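Local coordinates for protein structure-specific endonuclease subunit SLX4 (Thielavia terrestris, PDB 6SEI) that probably serves as the regulatory subunit of the SLX1-SLX4 structure-specific endonuclease, which cuts branched DNA during repair and recombination, here represented by its C-terminal domain, at residues I23-V27 and L56-L60; D49-D55 and V88-R93. One frame throughout, in Å; residues are numbered along the deposited sequence.

Contact 1: residues I23-V27 and L56-L60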
# COMPACT_ATOMS: atom_id res chain seq x y z
N ILE B 23 1.71 19.08 -41.18
CA ILE B 23 3.10 18.63 -41.21
C ILE B 23 3.18 17.17 -41.63
O ILE B 23 4.01 16.79 -42.45
CB ILE B 23 3.78 18.87 -39.85
CG1 ILE B 23 3.70 20.34 -39.45
CG2 ILE B 23 5.23 18.41 -39.90
CD1 ILE B 23 4.13 20.58 -38.03
N THR B 24 2.31 16.33 -41.06
CA THR B 24 2.29 14.92 -41.42
C THR B 24 2.08 14.75 -42.92
O THR B 24 2.86 14.08 -43.59
CB THR B 24 1.20 14.19 -40.63
OG1 THR B 24 1.38 14.45 -39.23
CG2 THR B 24 1.27 12.69 -40.87
N GLN B 25 1.02 15.36 -43.45
CA GLN B 25 0.73 15.22 -44.88
C GLN B 25 1.88 15.76 -45.73
O GLN B 25 2.21 15.17 -46.77
CB GLN B 25 -0.57 15.94 -45.22
CG GLN B 25 -1.37 15.26 -46.32
CD GLN B 25 -2.22 14.10 -45.80
OE1 GLN B 25 -1.69 13.11 -45.28
NE2 GLN B 25 -3.53 14.22 -45.95
N ALA B 26 2.51 16.85 -45.30
CA ALA B 26 3.64 17.39 -46.05
C ALA B 26 4.78 16.38 -46.14
O ALA B 26 5.31 16.12 -47.22
CB ALA B 26 4.12 18.70 -45.40
N VAL B 27 5.16 15.80 -45.00
CA VAL B 27 6.22 14.80 -44.98
C VAL B 27 5.80 13.56 -45.77
O VAL B 27 6.55 13.06 -46.62
CB VAL B 27 6.58 14.43 -43.52
CG1 VAL B 27 7.63 13.34 -43.49
CG2 VAL B 27 7.04 15.66 -42.75
N LEU B 56 14.65 19.90 -41.15
CA LEU B 56 13.26 19.62 -41.50
C LEU B 56 12.41 20.87 -41.39
O LEU B 56 11.50 21.09 -42.20
CB LEU B 56 12.71 18.51 -40.61
CG LEU B 56 11.23 18.18 -40.85
CD1 LEU B 56 11.03 17.55 -42.22
CD2 LEU B 56 10.67 17.28 -39.76
N THR B 57 12.69 21.71 -40.38
CA THR B 57 11.96 22.97 -40.22
C THR B 57 12.08 23.82 -41.48
O THR B 57 11.07 24.32 -42.00
CB THR B 57 12.49 23.73 -39.00
OG1 THR B 57 12.58 22.83 -37.89
CG2 THR B 57 11.58 24.89 -38.65
N ALA B 58 13.30 24.01 -41.97
CA ALA B 58 13.50 24.81 -43.17
C ALA B 58 12.81 24.18 -44.38
O ALA B 58 12.26 24.89 -45.23
CB ALA B 58 14.99 24.99 -43.44
N TRP B 59 12.83 22.85 -44.46
CA TRP B 59 12.24 22.17 -45.61
C TRP B 59 10.73 22.36 -45.66
O TRP B 59 10.15 22.51 -46.75
CB TRP B 59 12.59 20.68 -45.56
CG TRP B 59 12.07 19.88 -46.71
CD1 TRP B 59 12.59 19.82 -47.97
CD2 TRP B 59 10.93 19.01 -46.71
NE1 TRP B 59 11.84 18.97 -48.75
CE2 TRP B 59 10.81 18.47 -48.00
CE3 TRP B 59 9.99 18.65 -45.74
CZ2 TRP B 59 9.80 17.57 -48.35
CZ3 TRP B 59 8.98 17.76 -46.08
CH2 TRP B 59 8.90 17.23 -47.38
N LEU B 60 10.07 22.35 -44.50
CA LEU B 60 8.62 22.50 -44.47
C LEU B 60 8.19 23.91 -44.88
O LEU B 60 7.14 24.08 -45.50
CB LEU B 60 8.08 22.17 -43.08
CG LEU B 60 8.19 20.72 -42.61
CD1 LEU B 60 8.19 20.65 -41.09
CD2 LEU B 60 7.06 19.88 -43.18

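Contact 2: residues D49-D55 and V88-R93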
# COMPACT_ATOMS: atom_id res chain seq x y z
N ASP B 49 16.58 7.74 -38.72
CA ASP B 49 17.59 8.78 -38.81
C ASP B 49 17.27 9.85 -37.76
O ASP B 49 16.14 10.37 -37.74
CB ASP B 49 17.61 9.42 -40.20
CG ASP B 49 18.24 8.53 -41.25
OD1 ASP B 49 19.01 7.60 -40.91
OD2 ASP B 49 17.98 8.78 -42.45
N PRO B 50 18.20 10.19 -36.87
CA PRO B 50 17.97 11.33 -35.97
C PRO B 50 17.75 12.60 -36.77
O PRO B 50 18.58 13.00 -37.59
CB PRO B 50 19.26 11.40 -35.14
CG PRO B 50 19.81 10.02 -35.19
CD PRO B 50 19.46 9.49 -36.56
N ILE B 51 16.60 13.24 -36.53
CA ILE B 51 16.11 14.32 -37.38
C ILE B 51 16.67 15.64 -36.87
O ILE B 51 16.34 16.09 -35.77
CB ILE B 51 14.58 14.34 -37.41
CG1 ILE B 51 14.05 13.04 -37.99
CG2 ILE B 51 14.08 15.54 -38.21
CD1 ILE B 51 14.63 12.69 -39.34
N ILE B 52 17.53 16.28 -37.67
CA ILE B 52 18.00 17.61 -37.33
C ILE B 52 16.85 18.59 -37.58
O ILE B 52 16.37 18.74 -38.71
CB ILE B 52 19.25 17.98 -38.14
CG1 ILE B 52 20.47 17.25 -37.57
CG2 ILE B 52 19.48 19.48 -38.11
CD1 ILE B 52 21.58 17.05 -38.57
N LEU B 53 16.41 19.26 -36.51
CA LEU B 53 15.15 19.99 -36.53
C LEU B 53 15.18 21.15 -37.51
O LEU B 53 14.29 21.28 -38.36
CB LEU B 53 14.80 20.48 -35.13
CG LEU B 53 14.43 19.37 -34.14
CD1 LEU B 53 14.67 19.80 -32.71
CD2 LEU B 53 12.98 18.96 -34.36
N GLU B 54 16.19 22.01 -37.42
CA GLU B 54 16.24 23.18 -38.29
C GLU B 54 16.34 22.79 -39.76
O GLU B 54 16.01 23.61 -40.63
CB GLU B 54 17.41 24.08 -37.91
CG GLU B 54 17.43 24.48 -36.43
CD GLU B 54 18.20 23.49 -35.58
OE1 GLU B 54 18.53 22.39 -36.07
OE2 GLU B 54 18.49 23.82 -34.40
N ASP B 55 16.76 21.56 -40.06
CA ASP B 55 16.78 21.08 -41.43
C ASP B 55 15.37 20.74 -41.91
O ASP B 55 14.93 21.21 -42.96
CB ASP B 55 17.70 19.87 -41.55
CG ASP B 55 19.16 20.25 -41.52
OD1 ASP B 55 19.46 21.46 -41.62
OD2 ASP B 55 20.01 19.34 -41.40
N VAL B 88 9.32 10.19 -33.42
CA VAL B 88 10.41 10.48 -34.33
C VAL B 88 11.53 11.16 -33.55
O VAL B 88 11.33 12.22 -32.95
CB VAL B 88 9.94 11.35 -35.50
CG1 VAL B 88 11.10 11.70 -36.41
CG2 VAL B 88 8.86 10.62 -36.29
N CYS B 89 12.70 10.53 -33.53
CA CYS B 89 13.85 11.02 -32.79
C CYS B 89 14.47 12.22 -33.50
O CYS B 89 14.78 12.14 -34.69
CB CYS B 89 14.87 9.89 -32.64
SG CYS B 89 16.50 10.34 -32.03
N CYS B 90 14.66 13.31 -32.76
CA CYS B 90 15.17 14.55 -33.33
C CYS B 90 16.23 15.16 -32.43
O CYS B 90 16.47 14.71 -31.31
CB CYS B 90 14.03 15.55 -33.58
SG CYS B 90 12.94 15.77 -32.17
N LEU B 91 16.89 16.20 -32.95
CA LEU B 91 17.91 16.92 -32.19
C LEU B 91 18.06 18.33 -32.75
O LEU B 91 17.66 18.62 -33.88
CB LEU B 91 19.25 16.18 -32.24
CG LEU B 91 19.88 15.97 -33.62
CD1 LEU B 91 20.99 16.98 -33.89
CD2 LEU B 91 20.41 14.55 -33.76
N TRP B 92 18.63 19.20 -31.93
CA TRP B 92 19.01 20.54 -32.36
C TRP B 92 20.42 20.51 -32.93
O TRP B 92 21.30 19.81 -32.41
CB TRP B 92 18.96 21.53 -31.19
CG TRP B 92 17.61 21.67 -30.56
CD1 TRP B 92 17.18 21.07 -29.42
CD2 TRP B 92 16.53 22.48 -31.04
NE1 TRP B 92 15.88 21.45 -29.16
CE2 TRP B 92 15.46 22.31 -30.13
CE3 TRP B 92 16.35 23.32 -32.14
CZ2 TRP B 92 14.24 22.96 -30.29
CZ3 TRP B 92 15.14 23.96 -32.30
CH2 TRP B 92 14.10 23.77 -31.38
N ARG B 93 20.64 21.27 -33.99
CA ARG B 93 21.95 21.34 -34.62
C ARG B 93 22.92 22.17 -33.77
O ARG B 93 23.92 21.65 -33.27
CB ARG B 93 21.85 21.94 -36.02
CG ARG B 93 23.17 22.01 -36.76
CD ARG B 93 22.95 22.41 -38.21
NE ARG B 93 22.05 23.56 -38.31
CZ ARG B 93 21.07 23.65 -39.20
NH1 ARG B 93 20.86 22.65 -40.06
NH2 ARG B 93 20.29 24.73 -39.23

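Contact 1: residues I23-V27 and L56-L60
L60 and I23 meet through methyl groups where two helices of the SLX4 C-terminal domain cross. The short helical segments 23-27 and 56-60 run almost perpendicular, at 88°, with axes 11.5 Å apart. The apolar contacts centre on L60. Its CD1 lies 3.9 Å from I23 CG2, and the two side chains cross at about a right angle. Its other methyl, CD2, reaches A26 CB at 3.9 Å and also packs on V27 CG2. V27 CG2 has L56 CD1 as a further, looser neighbour at 4.4 Å.

The aromatic contact is made by the edge of W59. Its CG is anti to the backbone N (chi1 -179°), which lays the ring edge against helix 12-29. The ring atom CH2 stands 3.8 Å from the backbone A26 O, and CZ3 meets V27 CA; both partners lie near the ring plane. A26 O is hydrogen-bonded by R67. W41 meets the W59 ring, and V79 of helix 76-85 packs on L56 and L60.

No hydrogen bond joins the two segments. Cohesion is mainly apolar and rests on the fit of L60, L56, V27 and I23, with A26 and one indole edge set against a carbonyl oxygen.

Contact 2: residues D49-D55 and V88-R93
I51 and C90 pair in a short parallel bridge, continued by I52 and L91. Three backbone hydrogen bonds hold it: I51 N to C89 O, L91 N to I51 O, and L53 N to L91 O. The third is carried by the first turn of helix 53-67, for which I52 is the N-cap residue.

Side chains divide between the two faces of the sheet. I51 and C90 point to one face, and I51 CG1 meets V88 CG1, from the loop before strand 90-91, at 3.6 Å. On the I52 and L91 face, L91 CG sits between its backbone N and carbonyl carbon (chi1 60°). From this position the two L91 methyls go different ways: CD1 to I52 CG1 at 3.7 Å, CD2 to P50 CB at 3.6 Å.

L53 sends its methyls to different partners. CD2 packs on C90 CB, while CD1 makes a CH-pi contact over the face of W92, 3.7 Å from the centroid of the six-membered ring. E54 OE2 lies at the edge of the same ring, in its plane, nearest CE3.

E54 bends at chi2 (89°), which folds its carboxylate back to the R93 backbone. R93 N donates to the syn lone pair of OE1 at 3.2 Å and more weakly to OE2. OE1 also lies over the R93 guanidinium face, where no N-H points at it. With an alanine here the carboxylate is gone, which would probably leave R93 N without this acceptor and the W92 edge without its oxygen neighbour. R93 bends at chi3 (47°); its NH1 salt bridge to D55 OD1 is modelled too short and is doubtful in detail.

Basic side chains of another protein's chain make a cation-pi contact with W92 and a salt bridge with D49 OD1. Backbone bonds and apolar packing thus fix strand 90-91, while the E54 carboxylate holds the R93 backbone just beyond it.

The centres of the two contacts lie 12 Å apart, and both use helix 53-67. Contact 2 takes the beginning of this helix and the strand before it; contact 1 takes the next turn. They touch directly, with L56 CB packed 4.1 Å from I51 CG2. Along the chain the segments alternate: 23-27, 49-55, 56-60, then 88-93. Helix 53-67 therefore links the early helix 12-29 to the late strand 90-91. Contact 1 is near the centre of the chain, whereas contact 2 is farther out and adjoins another protein chain. The same helix thus connects the buried core of this mainly helical Slx4 domain to a surface used in the assembly.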